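Local coordinates for nitrogenase molybdenum-iron protein alpha chain (Clostridium pasteurianum, PDB 4WES) that carries the iron-molybdenum cofactor at which nitrogenase reduces dinitrogen to ammonia, and shares an [8Fe-7S] cluster with the beta chain, at residues Glu215-Gly219 / Gly220-Glu224; Cys262-Ser265 / Ile266-Ile269; Thr309-Thr312 / Glu313-Ile316; Leu341-Gly345 / Ser346-Thr350. All coordinates share one frame; numbering follows the deposited sequence.

Contact 1 (Glu215-Gly219 / Gly220-Glu224); sequences EYNIG and GDAWE. With ICS (iron-sulfur-molybdenum cluster with interstitial carbon), chain F.
Asn217 folds its amide back over the start of the helix that follows, and two successive amides of its first turn meet OD1. The bond from Trp223 N to Asn217 OD1 is 3.3 Å long and fairly straight (155°), with the donor above the amide plane; that from Ala222 N to Asn217 OD1 is shorter, 2.8 Å, but bent and weak. In the backbone, Gly220 N binds Asn217 O and Asp221 N binds Ile218 O, closing overlapping type II and type I' turns.

The other end of the amide meets an aromatic face: Asn217 ND2 stands 3.2 Å above the centre of the Trp223 ring, the two planes 73° apart. ND2 also donates to Lys90 O.

Glu215 and Asp221 bring like charges to 4.4 Å (OE1 to OD2), probably eased by two waters that bridge the two carboxylates; one also accepts from Ile218 N. Asp221 OD2 has Tyr484 OH as a further partner.

Towards the cofactor, Tyr216 CE2 lies 3.4 Å from sulfide S2A, and Ile218 CG1 packs near S5A. The turns carry the chain from the end of strand 209-215 into helix 221-232, next to the cofactor.

Contact 2 (Cys262-Ser265 / Ile266-Ile269); sequences CHRS and INYI. With ICS (iron-sulfur-molybdenum cluster with interstitial carbon), chain F.
Asn267 and Tyr268 reach back one helical turn to His263 and Arg264, just beyond the cysteine that holds the cofactor. Hydrogen bonds dominate. His263 O accepts from Asn267 N at 3.0 Å and from Asn267 ND2 at 2.9 Å, the donors arriving from opposite faces of the carbonyl plane. The side-chain bond is possible because CG of Asn267 sits between its backbone N and carbonyl carbon (chi1 72°), which folds the amide back along the helix. Arg264 is bent about CB-CG and CG-CD, bringing NH2 to Tyr268 OH, 3.0 Å away in the guanidinium plane and nearly straight (165°). One water joins Arg264 NE to Tyr268 OH, and another links Arg264 NH2 to Asn267 OD1.

Stacking adds to this. The amide of Asn267 lies almost flat, 17° from parallel, over the rim of the His263 imidazole, and its CB makes a CH-pi contact with the same face. Asp374 binds both His263 ND1 and Arg264 NH1, tying the two side chains together from outside.

Metal binding occupies the N-cap. Cys262 SG is bound to iron FE1 at 2.3 Å and, at 3.4 Å, also accepts from Ser265 N. This capping bond probably draws some charge from the thiolate.

The segment opens helix 263-277, the crossover between parallel strands 257-260 and 281-283. Helix 182-196 packs against it through Asn190, which touches Ile266 and Tyr268, while the cofactor lies at its N-terminal end.

Contact 3 (Thr309-Thr312 / Glu313-Ile316); sequences TKRT and EEVI
Glu314 starts with CG anti to its carbonyl carbon (chi1 -70°), then runs extended, which carries its carboxylate back between Lys310 and Arg311. Arg311 instead curls about CB-CG and CG-CD, with chi2 and chi3 of -62° and -75°, laying its guanidinium alongside the helix. NH2 of Arg311 meets Glu314 OE1 at 3.0 Å in a straight salt bridge; OE1 lies in the guanidinium plane and uses its anti lone pair. The other oxygen faces Lys310: its NZ is a long 3.8 Å from Glu314 OE2, whereas the aliphatic CE of Lys310 comes to 3.2 Å of that oxygen.

Val315 CG2 rests on one face of the Arg311 guanidinium, near its rim and 3.4 Å above the plane, while Arg311 NH1 donates to Lys231 O. On the buried side Thr312 CG2 and Ile316 CD1 lie side by side at 3.8 Å. Thr312 also touches Leu296 and Ala300 of helix 289-303, and Val315 packs on Val228 and Ile232 of helix 221-232.

Beneath run regular i to i+4 backbone bonds. The arrangement is that of an amphipathic helix: one outer acid shared by basic residues at i-4 and i-3, with the apolar side turned to neighbouring helices, far from the metal clusters.

Contact 4 (Leu341-Gly345 / Ser346-Thr350); sequences LYVGG and SRSHT. With ICS (iron-sulfur-molybdenum cluster with interstitial carbon), chain F.
Strand 338-343 runs out at Val343 and the chain turns through Gly344 and Gly345 into helix 347-350, a strand-loop-helix connection that brings the CA atoms of Leu341 and Ser348 to 5.3 Å. This glycine-containing loop at the end of a parallel strand forms one wall of the cofactor pocket.

Across the connection, Val343 N donates to Ser348 OG at 3.0 Å. With OG of Ser348 anti to its carbonyl carbon (chi1 -49°), the hydroxyl is turned to the backbone of Val343, and it is also bonded to Gly366 O on strand 361-367. Val343 CG2 packs beside this hydroxyl and close to Arg347 CB, while its CG1 turns to the cluster.

Bare glycine CA atoms let the sulfides come close: Gly344 CA lies 3.5 Å from cofactor sulfide S1B, and Gly345 CA is similarly near S1A. The backbone N atoms of residues 344 to 347 gather about S3A, that of Gly344 at 3.3 Å; together with the helix start they would favour negative charge on the sulfide. Arg347, extended from CG to NE, lays a guanidinium face over S4B, with NH1 3.6 Å away. NH1 donates to Leu481 O, which probably helps to set this orientation.

At the far side, methyl CD2 of Leu341 lies 3.5 Å from Ser348 O, a buried carbonyl oxygen with no hydrogen-bond partner in the model.

The four contacts follow one another along the chain, each complete before the next begins. Contacts 1, 2 and 4 cluster round the iron-molybdenum cofactor, their centres 14 to 17 Å apart. Contacts 1 and 2 follow neighbouring strands 209-215 and 257-260 of one parallel sheet and meet at Tyr216 OH and Ser265 OG, 2.7 Å apart, probably hydrogen-bonded. Contact 4 comes from another sheet, through strand 338-343; there Arg347 NH2 packs on Ile218 CG1 at 3.3 Å. Elements following strands of two sheets thus line part of the cofactor pocket. Contact 3, its centre 22 to 29 Å from theirs, lies on helix 306-334, which precedes strand 338-343 and packs on helix 221-232, begun in contact 1.

Contact 1 (Glu215-Gly219 / Gly220-Glu224)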
loop_
_atom_site.group_PDB
_atom_site.type_symbol
_atom_site.label_atom_id
_atom_site.label_comp_id
_atom_site.label_asym_id
_atom_site.label_seq_id
_atom_site.Cartn_x
_atom_site.Cartn_y
_atom_site.Cartn_z
ATOM N N GLU A 215 27.893 25.218 9.060
ATOM C CA GLU A 215 27.307 24.490 7.954
ATOM C C GLU A 215 27.025 23.077 8.440
ATOM O O GLU A 215 27.939 22.405 8.946
ATOM C CB GLU A 215 28.239 24.473 6.753
ATOM C CG GLU A 215 27.836 23.496 5.687
ATOM C CD GLU A 215 26.411 23.645 5.205
ATOM O OE1 GLU A 215 25.750 22.603 4.983
ATOM O OE2 GLU A 215 25.961 24.810 5.041
ATOM N N TYR A 216 25.765 22.629 8.295
ATOM C CA TYR A 216 25.301 21.444 9.009
ATOM C C TYR A 216 24.874 20.306 8.095
ATOM O O TYR A 216 24.304 19.329 8.525
ATOM C CB TYR A 216 24.257 21.856 10.046
ATOM C CG TYR A 216 24.814 22.924 10.949
ATOM C CD1 TYR A 216 25.649 22.592 12.003
ATOM C CD2 TYR A 216 24.553 24.255 10.724
ATOM C CE1 TYR A 216 26.230 23.548 12.792
ATOM C CE2 TYR A 216 25.110 25.241 11.528
ATOM C CZ TYR A 216 25.949 24.892 12.566
ATOM O OH TYR A 216 26.523 25.849 13.378
ATOM N N ASN A 217 25.202 20.432 6.796
ATOM C CA ASN A 217 24.906 19.391 5.813
ATOM C C ASN A 217 23.436 19.014 5.744
ATOM O O ASN A 217 23.085 17.852 5.534
ATOM C CB ASN A 217 25.757 18.124 6.037
ATOM C CG ASN A 217 25.855 17.273 4.785
ATOM O OD1 ASN A 217 25.859 17.797 3.667
ATOM N ND2 ASN A 217 25.984 15.966 4.948
ATOM N N ILE A 218 22.560 20.017 5.870
ATOM C CA ILE A 218 21.135 19.742 5.727
ATOM C C ILE A 218 20.860 19.308 4.296
ATOM O O ILE A 218 21.243 19.981 3.347
ATOM C CB ILE A 218 20.304 20.968 6.094
ATOM C CG1 ILE A 218 20.648 21.509 7.504
ATOM C CG2 ILE A 218 18.816 20.657 5.955
ATOM C CD1 ILE A 218 20.594 20.489 8.637
ATOM N N GLY A 219 20.226 18.153 4.145
ATOM C CA GLY A 219 19.930 17.637 2.819
ATOM C C GLY A 219 21.129 17.405 1.930
ATOM O O GLY A 219 20.965 17.339 0.719
ATOM N N GLY A 220 22.336 17.269 2.493
ATOM C CA GLY A 220 23.514 17.093 1.680
ATOM C C GLY A 220 24.206 18.350 1.205
ATOM O O GLY A 220 25.155 18.238 0.399
ATOM N N ASP A 221 23.836 19.496 1.713
ATOM C CA ASP A 221 24.453 20.760 1.292
ATOM C C ASP A 221 25.996 20.748 1.390
ATOM O O ASP A 221 26.658 21.300 0.514
ATOM C CB ASP A 221 23.953 21.917 2.161
ATOM C CG ASP A 221 22.599 22.464 1.807
ATOM O OD1 ASP A 221 21.990 22.054 0.785
ATOM O OD2 ASP A 221 22.129 23.312 2.625
ATOM N N ALA A 222 26.529 20.235 2.494
ATOM C CA ALA A 222 27.971 20.318 2.713
ATOM C C ALA A 222 28.719 19.451 1.714
ATOM O O ALA A 222 29.780 19.831 1.194
ATOM C CB ALA A 222 28.341 19.910 4.112
ATOM N N TRP A 223 28.182 18.260 1.416
ATOM C CA TRP A 223 28.821 17.409 0.429
ATOM C C TRP A 223 28.877 18.081 -0.935
ATOM O O TRP A 223 29.843 17.905 -1.691
ATOM C CB TRP A 223 28.133 16.053 0.352
ATOM C CG TRP A 223 28.271 15.250 1.600
ATOM C CD1 TRP A 223 29.368 15.209 2.440
ATOM C CD2 TRP A 223 27.314 14.352 2.162
ATOM N NE1 TRP A 223 29.153 14.321 3.461
ATOM C CE2 TRP A 223 27.906 13.783 3.321
ATOM C CE3 TRP A 223 26.026 13.939 1.794
ATOM C CZ2 TRP A 223 27.246 12.896 4.119
ATOM C CZ3 TRP A 223 25.358 13.041 2.611
ATOM C CH2 TRP A 223 25.988 12.516 3.750
ATOM N N GLU A 224 27.855 18.864 -1.266
ATOM C CA GLU A 224 27.849 19.563 -2.549
ATOM C C GLU A 224 28.877 20.699 -2.573
ATOM O O GLU A 224 29.557 20.870 -3.595
ATOM C CB GLU A 224 26.417 20.037 -2.868
ATOM C CG GLU A 224 26.325 20.931 -4.092
ATOM C CD GLU A 224 26.798 20.369 -5.421
ATOM O OE1 GLU A 224 26.931 21.187 -6.354
ATOM O OE2 GLU A 224 27.008 19.128 -5.519
HETATM FE FE1 ICS F . 22.328 28.818 11.289
HETATM MO MO1 ICS F . 16.136 25.650 11.411
HETATM FE FE2 ICS F . 20.375 27.946 12.867
HETATM FE FE3 ICS F . 21.049 26.550 10.690
HETATM FE FE4 ICS F . 19.858 28.913 10.450
HETATM FE FE5 ICS F . 17.549 27.760 10.515
HETATM FE FE6 ICS F . 18.091 26.751 12.885
HETATM FE FE7 ICS F . 18.721 25.418 10.754
HETATM C CX ICS F . 19.289 27.270 11.337
HETATM S S1A ICS F . 20.668 30.099 12.244
HETATM S S1B ICS F . 16.206 27.800 12.329
HETATM S S2A ICS F . 22.374 26.927 12.520
HETATM S S2B ICS F . 19.188 27.384 14.664
HETATM S S3A ICS F . 18.036 29.658 9.399
HETATM S S3B ICS F . 17.850 24.556 12.634
HETATM S S4A ICS F . 21.621 28.154 9.193
HETATM S S4B ICS F . 17.117 25.928 9.303
HETATM S S5A ICS F . 20.563 24.486 9.984
HETATM O O HOH W 1 23.132 22.761 5.238
HETATM O O HOH W 2 23.712 25.622 3.658
#

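Contact 2 (Cys262-Ser265 / Ile266-Ile269)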
loop_
_atom_site.group_PDB
_atom_site.type_symbol
_atom_site.label_atom_id
_atom_site.label_comp_id
_atom_site.label_asym_id
_atom_site.label_seq_id
_atom_site.Cartn_x
_atom_site.Cartn_y
_atom_site.Cartn_z
ATOM N N CYS A 262 26.763 30.144 8.174
ATOM C CA CYS A 262 25.819 30.677 9.145
ATOM C C CYS A 262 26.555 31.583 10.131
ATOM O O CYS A 262 27.261 31.086 11.031
ATOM C CB CYS A 262 25.112 29.568 9.925
ATOM S SG CYS A 262 24.059 30.299 11.165
ATOM N N HIS A 263 26.421 32.897 9.962
ATOM C CA HIS A 263 27.072 33.804 10.891
ATOM C C HIS A 263 26.577 33.630 12.319
ATOM O O HIS A 263 27.364 33.582 13.276
ATOM C CB HIS A 263 26.891 35.255 10.433
ATOM C CG HIS A 263 27.417 36.253 11.407
ATOM N ND1 HIS A 263 26.610 36.914 12.312
ATOM C CD2 HIS A 263 28.680 36.701 11.636
ATOM C CE1 HIS A 263 27.364 37.719 13.046
ATOM N NE2 HIS A 263 28.629 37.603 12.669
ATOM N N ARG A 264 25.256 33.589 12.508
ATOM C CA ARG A 264 24.702 33.636 13.835
ATOM C C ARG A 264 25.214 32.496 14.720
ATOM O O ARG A 264 25.564 32.711 15.882
ATOM C CB ARG A 264 23.151 33.592 13.747
ATOM C CG ARG A 264 22.411 33.639 15.064
ATOM C CD ARG A 264 22.527 34.940 15.831
ATOM N NE ARG A 264 23.741 35.048 16.639
ATOM C CZ ARG A 264 24.573 36.072 16.686
ATOM N NH1 ARG A 264 24.497 37.085 15.847
ATOM N NH2 ARG A 264 25.567 36.025 17.563
ATOM N N SER A 265 25.202 31.258 14.193
ATOM C CA SER A 265 25.461 30.128 15.051
ATOM C C SER A 265 26.936 29.901 15.356
ATOM O O SER A 265 27.239 29.239 16.350
ATOM C CB SER A 265 24.914 28.821 14.465
ATOM O OG SER A 265 25.614 28.440 13.282
ATOM N N ILE A 266 27.848 30.436 14.530
ATOM C CA ILE A 266 29.253 30.030 14.619
ATOM C C ILE A 266 30.215 31.173 14.732
ATOM O O ILE A 266 31.444 30.952 14.829
ATOM C CB ILE A 266 29.659 29.108 13.416
ATOM C CG1 ILE A 266 30.686 28.035 13.788
ATOM C CG2 ILE A 266 30.024 29.930 12.206
ATOM C CD1 ILE A 266 30.189 27.034 14.817
ATOM N N ASN A 267 29.738 32.420 14.674
ATOM C CA ASN A 267 30.657 33.553 14.676
ATOM C C ASN A 267 31.505 33.596 15.947
ATOM O O ASN A 267 32.614 34.132 15.928
ATOM C CB ASN A 267 29.981 34.916 14.427
ATOM C CG ASN A 267 29.146 35.430 15.592
ATOM O OD1 ASN A 267 29.591 36.350 16.279
ATOM N ND2 ASN A 267 27.962 34.872 15.798
ATOM N N TYR A 268 30.978 33.047 17.040
ATOM C CA TYR A 268 31.726 32.996 18.300
ATOM C C TYR A 268 33.069 32.270 18.077
ATOM O O TYR A 268 34.149 32.794 18.403
ATOM C CB TYR A 268 30.940 32.277 19.402
ATOM C CG TYR A 268 29.480 32.698 19.475
ATOM C CD1 TYR A 268 29.069 33.797 20.213
ATOM C CD2 TYR A 268 28.505 31.953 18.817
ATOM C CE1 TYR A 268 27.732 34.176 20.233
ATOM C CE2 TYR A 268 27.189 32.333 18.836
ATOM C CZ TYR A 268 26.798 33.428 19.559
ATOM O OH TYR A 268 25.462 33.816 19.638
ATOM N N ILE A 269 32.989 31.069 17.519
ATOM C CA ILE A 269 34.180 30.277 17.153
ATOM C C ILE A 269 35.033 30.961 16.093
ATOM O O ILE A 269 36.269 30.942 16.187
ATOM C CB ILE A 269 33.780 28.845 16.777
ATOM C CG1 ILE A 269 33.576 28.017 18.044
ATOM C CG2 ILE A 269 34.809 28.176 15.887
ATOM C CD1 ILE A 269 32.838 26.724 17.833
HETATM FE FE1 ICS F . 22.328 28.818 11.289
HETATM MO MO1 ICS F . 16.136 25.650 11.411
HETATM FE FE2 ICS F . 20.375 27.946 12.867
HETATM FE FE3 ICS F . 21.049 26.550 10.690
HETATM FE FE4 ICS F . 19.858 28.913 10.450
HETATM FE FE5 ICS F . 17.549 27.760 10.515
HETATM FE FE6 ICS F . 18.091 26.751 12.885
HETATM FE FE7 ICS F . 18.721 25.418 10.754
HETATM C CX ICS F . 19.289 27.270 11.337
HETATM S S1A ICS F . 20.668 30.099 12.244
HETATM S S1B ICS F . 16.206 27.800 12.329
HETATM S S2A ICS F . 22.374 26.927 12.520
HETATM S S2B ICS F . 19.188 27.384 14.664
HETATM S S3A ICS F . 18.036 29.658 9.399
HETATM S S3B ICS F . 17.850 24.556 12.634
HETATM S S4A ICS F . 21.621 28.154 9.193
HETATM S S4B ICS F . 17.117 25.928 9.303
HETATM S S5A ICS F . 20.563 24.486 9.984
HETATM O O HOH W 3 23.544 32.670 18.213
HETATM O O HOH W 4 27.514 38.263 17.177
#

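Contact 3 (Thr309-Thr312 / Glu313-Ile316)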
loop_
_atom_site.group_PDB
_atom_site.type_symbol
_atom_site.label_atom_id
_atom_site.label_comp_id
_atom_site.label_asym_id
_atom_site.label_seq_id
_atom_site.Cartn_x
_atom_site.Cartn_y
_atom_site.Cartn_z
ATOM N N THR A 309 43.577 30.176 -8.590
ATOM C CA THR A 309 42.781 31.163 -9.293
ATOM C C THR A 309 42.306 30.674 -10.667
ATOM O O THR A 309 41.125 30.803 -11.037
ATOM C CB THR A 309 43.548 32.475 -9.389
ATOM O OG1 THR A 309 43.716 33.008 -8.070
ATOM C CG2 THR A 309 42.812 33.470 -10.269
ATOM N N LYS A 310 43.230 30.061 -11.405
ATOM C CA LYS A 310 42.927 29.514 -12.711
ATOM C C LYS A 310 41.856 28.436 -12.612
ATOM O O LYS A 310 40.882 28.446 -13.379
ATOM C CB LYS A 310 44.205 28.941 -13.340
ATOM C CG LYS A 310 44.011 28.261 -14.689
ATOM C CD LYS A 310 45.266 27.504 -15.111
ATOM C CE LYS A 310 45.069 26.678 -16.364
ATOM N NZ LYS A 310 45.372 27.467 -17.590
ATOM N N ARG A 311 42.033 27.497 -11.679
ATOM C CA ARG A 311 41.093 26.397 -11.517
ATOM C C ARG A 311 39.754 26.932 -11.051
ATOM O O ARG A 311 38.719 26.390 -11.407
ATOM C CB ARG A 311 41.598 25.352 -10.495
ATOM C CG ARG A 311 42.601 24.383 -11.036
ATOM C CD ARG A 311 41.996 23.550 -12.163
ATOM N NE ARG A 311 41.090 22.534 -11.657
ATOM C CZ ARG A 311 40.011 22.083 -12.289
ATOM N NH1 ARG A 311 39.277 21.129 -11.739
ATOM N NH2 ARG A 311 39.662 22.575 -13.459
ATOM N N THR A 312 39.768 27.978 -10.229
ATOM C CA THR A 312 38.520 28.583 -9.734
ATOM C C THR A 312 37.645 28.980 -10.925
ATOM O O THR A 312 36.462 28.627 -11.010
ATOM C CB THR A 312 38.772 29.798 -8.800
ATOM O OG1 THR A 312 39.388 29.352 -7.596
ATOM C CG2 THR A 312 37.502 30.508 -8.413
ATOM N N GLU A 313 38.240 29.693 -11.863
ATOM C CA GLU A 313 37.476 30.163 -13.020
ATOM C C GLU A 313 37.087 29.015 -13.949
ATOM O O GLU A 313 35.990 29.016 -14.512
ATOM C CB GLU A 313 38.200 31.299 -13.748
ATOM C CG GLU A 313 38.344 32.531 -12.874
ATOM C CD GLU A 313 37.011 33.116 -12.456
ATOM O OE1 GLU A 313 36.900 33.576 -11.314
ATOM O OE2 GLU A 313 36.061 33.125 -13.262
ATOM N N GLU A 314 37.965 28.027 -14.125
ATOM C CA GLU A 314 37.602 26.864 -14.943
ATOM C C GLU A 314 36.403 26.136 -14.345
ATOM O O GLU A 314 35.484 25.745 -15.077
ATOM C CB GLU A 314 38.760 25.874 -15.063
ATOM C CG GLU A 314 39.896 26.407 -15.899
ATOM C CD GLU A 314 41.132 25.534 -15.876
ATOM O OE1 GLU A 314 41.207 24.556 -15.082
ATOM O OE2 GLU A 314 42.027 25.852 -16.686
ATOM N N VAL A 315 36.435 25.895 -13.034
ATOM C CA VAL A 315 35.359 25.159 -12.394
ATOM C C VAL A 315 34.044 25.940 -12.409
ATOM O O VAL A 315 32.997 25.375 -12.709
ATOM C CB VAL A 315 35.768 24.732 -10.971
ATOM C CG1 VAL A 315 34.594 24.167 -10.197
ATOM C CG2 VAL A 315 36.909 23.704 -11.043
ATOM N N ILE A 316 34.111 27.233 -12.124
ATOM C CA ILE A 316 32.908 28.090 -12.210
ATOM C C ILE A 316 32.299 27.965 -13.612
ATOM O O ILE A 316 31.090 27.732 -13.755
ATOM C CB ILE A 316 33.224 29.560 -11.866
ATOM C CG1 ILE A 316 33.481 29.715 -10.364
ATOM C CG2 ILE A 316 32.087 30.472 -12.306
ATOM C CD1 ILE A 316 34.069 31.039 -9.997
#

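Contact 4 (Leu341-Gly345 / Ser346-Thr350)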
loop_
_atom_site.group_PDB
_atom_site.type_symbol
_atom_site.label_atom_id
_atom_site.label_comp_id
_atom_site.label_asym_id
_atom_site.label_seq_id
_atom_site.Cartn_x
_atom_site.Cartn_y
_atom_site.Cartn_z
ATOM N N LEU A 341 10.352 35.809 3.126
ATOM C CA LEU A 341 11.223 34.810 3.754
ATOM C C LEU A 341 11.253 34.973 5.250
ATOM O O LEU A 341 11.571 36.047 5.746
ATOM C CB LEU A 341 12.666 34.897 3.249
ATOM C CG LEU A 341 12.901 34.783 1.774
ATOM C CD1 LEU A 341 12.858 36.098 1.073
ATOM C CD2 LEU A 341 14.253 34.143 1.504
ATOM N N TYR A 342 11.021 33.876 5.971
ATOM C CA TYR A 342 11.073 33.904 7.415
ATOM C C TYR A 342 11.680 32.613 7.932
ATOM O O TYR A 342 11.032 31.589 7.931
ATOM C CB TYR A 342 9.691 34.129 8.062
ATOM C CG TYR A 342 9.809 34.285 9.554
ATOM C CD1 TYR A 342 10.388 35.424 10.079
ATOM C CD2 TYR A 342 9.404 33.295 10.418
ATOM C CE1 TYR A 342 10.555 35.586 11.440
ATOM C CE2 TYR A 342 9.558 33.450 11.793
ATOM C CZ TYR A 342 10.135 34.590 12.301
ATOM O OH TYR A 342 10.283 34.778 13.665
ATOM N N VAL A 343 12.939 32.685 8.328
ATOM C CA VAL A 343 13.660 31.507 8.832
ATOM C C VAL A 343 14.304 31.865 10.176
ATOM O O VAL A 343 13.840 32.775 10.856
ATOM C CB VAL A 343 14.657 30.895 7.786
ATOM C CG1 VAL A 343 14.652 29.397 7.885
ATOM C CG2 VAL A 343 14.272 31.291 6.367
ATOM N N GLY A 344 15.293 31.109 10.625
ATOM C CA GLY A 344 15.743 31.249 11.995
ATOM C C GLY A 344 16.750 32.352 12.249
ATOM O O GLY A 344 16.489 33.298 13.027
ATOM N N GLY A 345 17.926 32.219 11.632
ATOM C CA GLY A 345 18.982 33.128 11.889
ATOM C C GLY A 345 19.913 33.446 10.745
ATOM O O GLY A 345 20.746 34.338 10.889
ATOM N N SER A 346 19.806 32.739 9.612
ATOM C CA SER A 346 20.705 32.956 8.474
ATOM C C SER A 346 19.995 32.879 7.133
ATOM O O SER A 346 20.257 33.687 6.250
ATOM C CB SER A 346 21.859 31.951 8.542
ATOM O OG SER A 346 22.705 31.994 7.422
ATOM N N ARG A 347 19.131 31.878 6.944
ATOM C CA ARG A 347 18.699 31.528 5.583
ATOM C C ARG A 347 17.782 32.551 4.926
ATOM O O ARG A 347 17.697 32.613 3.702
ATOM C CB ARG A 347 18.087 30.126 5.581
ATOM C CG ARG A 347 19.168 29.077 5.773
ATOM C CD ARG A 347 18.571 27.686 5.795
ATOM N NE ARG A 347 19.649 26.714 5.984
ATOM C CZ ARG A 347 19.456 25.430 6.146
ATOM N NH1 ARG A 347 18.262 24.909 6.062
ATOM N NH2 ARG A 347 20.508 24.655 6.378
ATOM N N SER A 348 17.113 33.394 5.720
ATOM C CA SER A 348 16.343 34.499 5.135
ATOM C C SER A 348 17.207 35.362 4.252
ATOM O O SER A 348 16.726 35.952 3.284
ATOM C CB SER A 348 15.704 35.360 6.232
ATOM O OG SER A 348 15.032 34.542 7.153
ATOM N N HIS A 349 18.485 35.489 4.650
ATOM C CA HIS A 349 19.426 36.302 3.913
ATOM C C HIS A 349 20.117 35.500 2.805
ATOM O O HIS A 349 20.188 35.920 1.639
ATOM C CB HIS A 349 20.461 36.884 4.869
ATOM C CG HIS A 349 21.426 37.801 4.214
ATOM N ND1 HIS A 349 22.618 38.173 4.799
ATOM C CD2 HIS A 349 21.375 38.426 3.007
ATOM C CE1 HIS A 349 23.239 39.000 3.978
ATOM N NE2 HIS A 349 22.510 39.174 2.894
ATOM N N THR A 350 20.627 34.320 3.165
ATOM C CA THR A 350 21.475 33.610 2.203
ATOM C C THR A 350 20.721 33.135 0.952
ATOM O O THR A 350 21.342 32.973 -0.085
ATOM C CB THR A 350 22.263 32.504 2.891
ATOM O OG1 THR A 350 21.344 31.638 3.527
ATOM C CG2 THR A 350 23.267 33.079 3.850
HETATM FE FE1 ICS F . 22.328 28.818 11.289
HETATM MO MO1 ICS F . 16.136 25.650 11.411
HETATM FE FE2 ICS F . 20.375 27.946 12.867
HETATM FE FE3 ICS F . 21.049 26.550 10.690
HETATM FE FE4 ICS F . 19.858 28.913 10.450
HETATM FE FE5 ICS F . 17.549 27.760 10.515
HETATM FE FE6 ICS F . 18.091 26.751 12.885
HETATM FE FE7 ICS F . 18.721 25.418 10.754
HETATM C CX ICS F . 19.289 27.270 11.337
HETATM S S1A ICS F . 20.668 30.099 12.244
HETATM S S1B ICS F . 16.206 27.800 12.329
HETATM S S2A ICS F . 22.374 26.927 12.520
HETATM S S2B ICS F . 19.188 27.384 14.664
HETATM S S3A ICS F . 18.036 29.658 9.399
HETATM S S3B ICS F . 17.850 24.556 12.634
HETATM S S4A ICS F . 21.621 28.154 9.193
HETATM S S4B ICS F . 17.117 25.928 9.303
HETATM S S5A ICS F . 20.563 24.486 9.984
#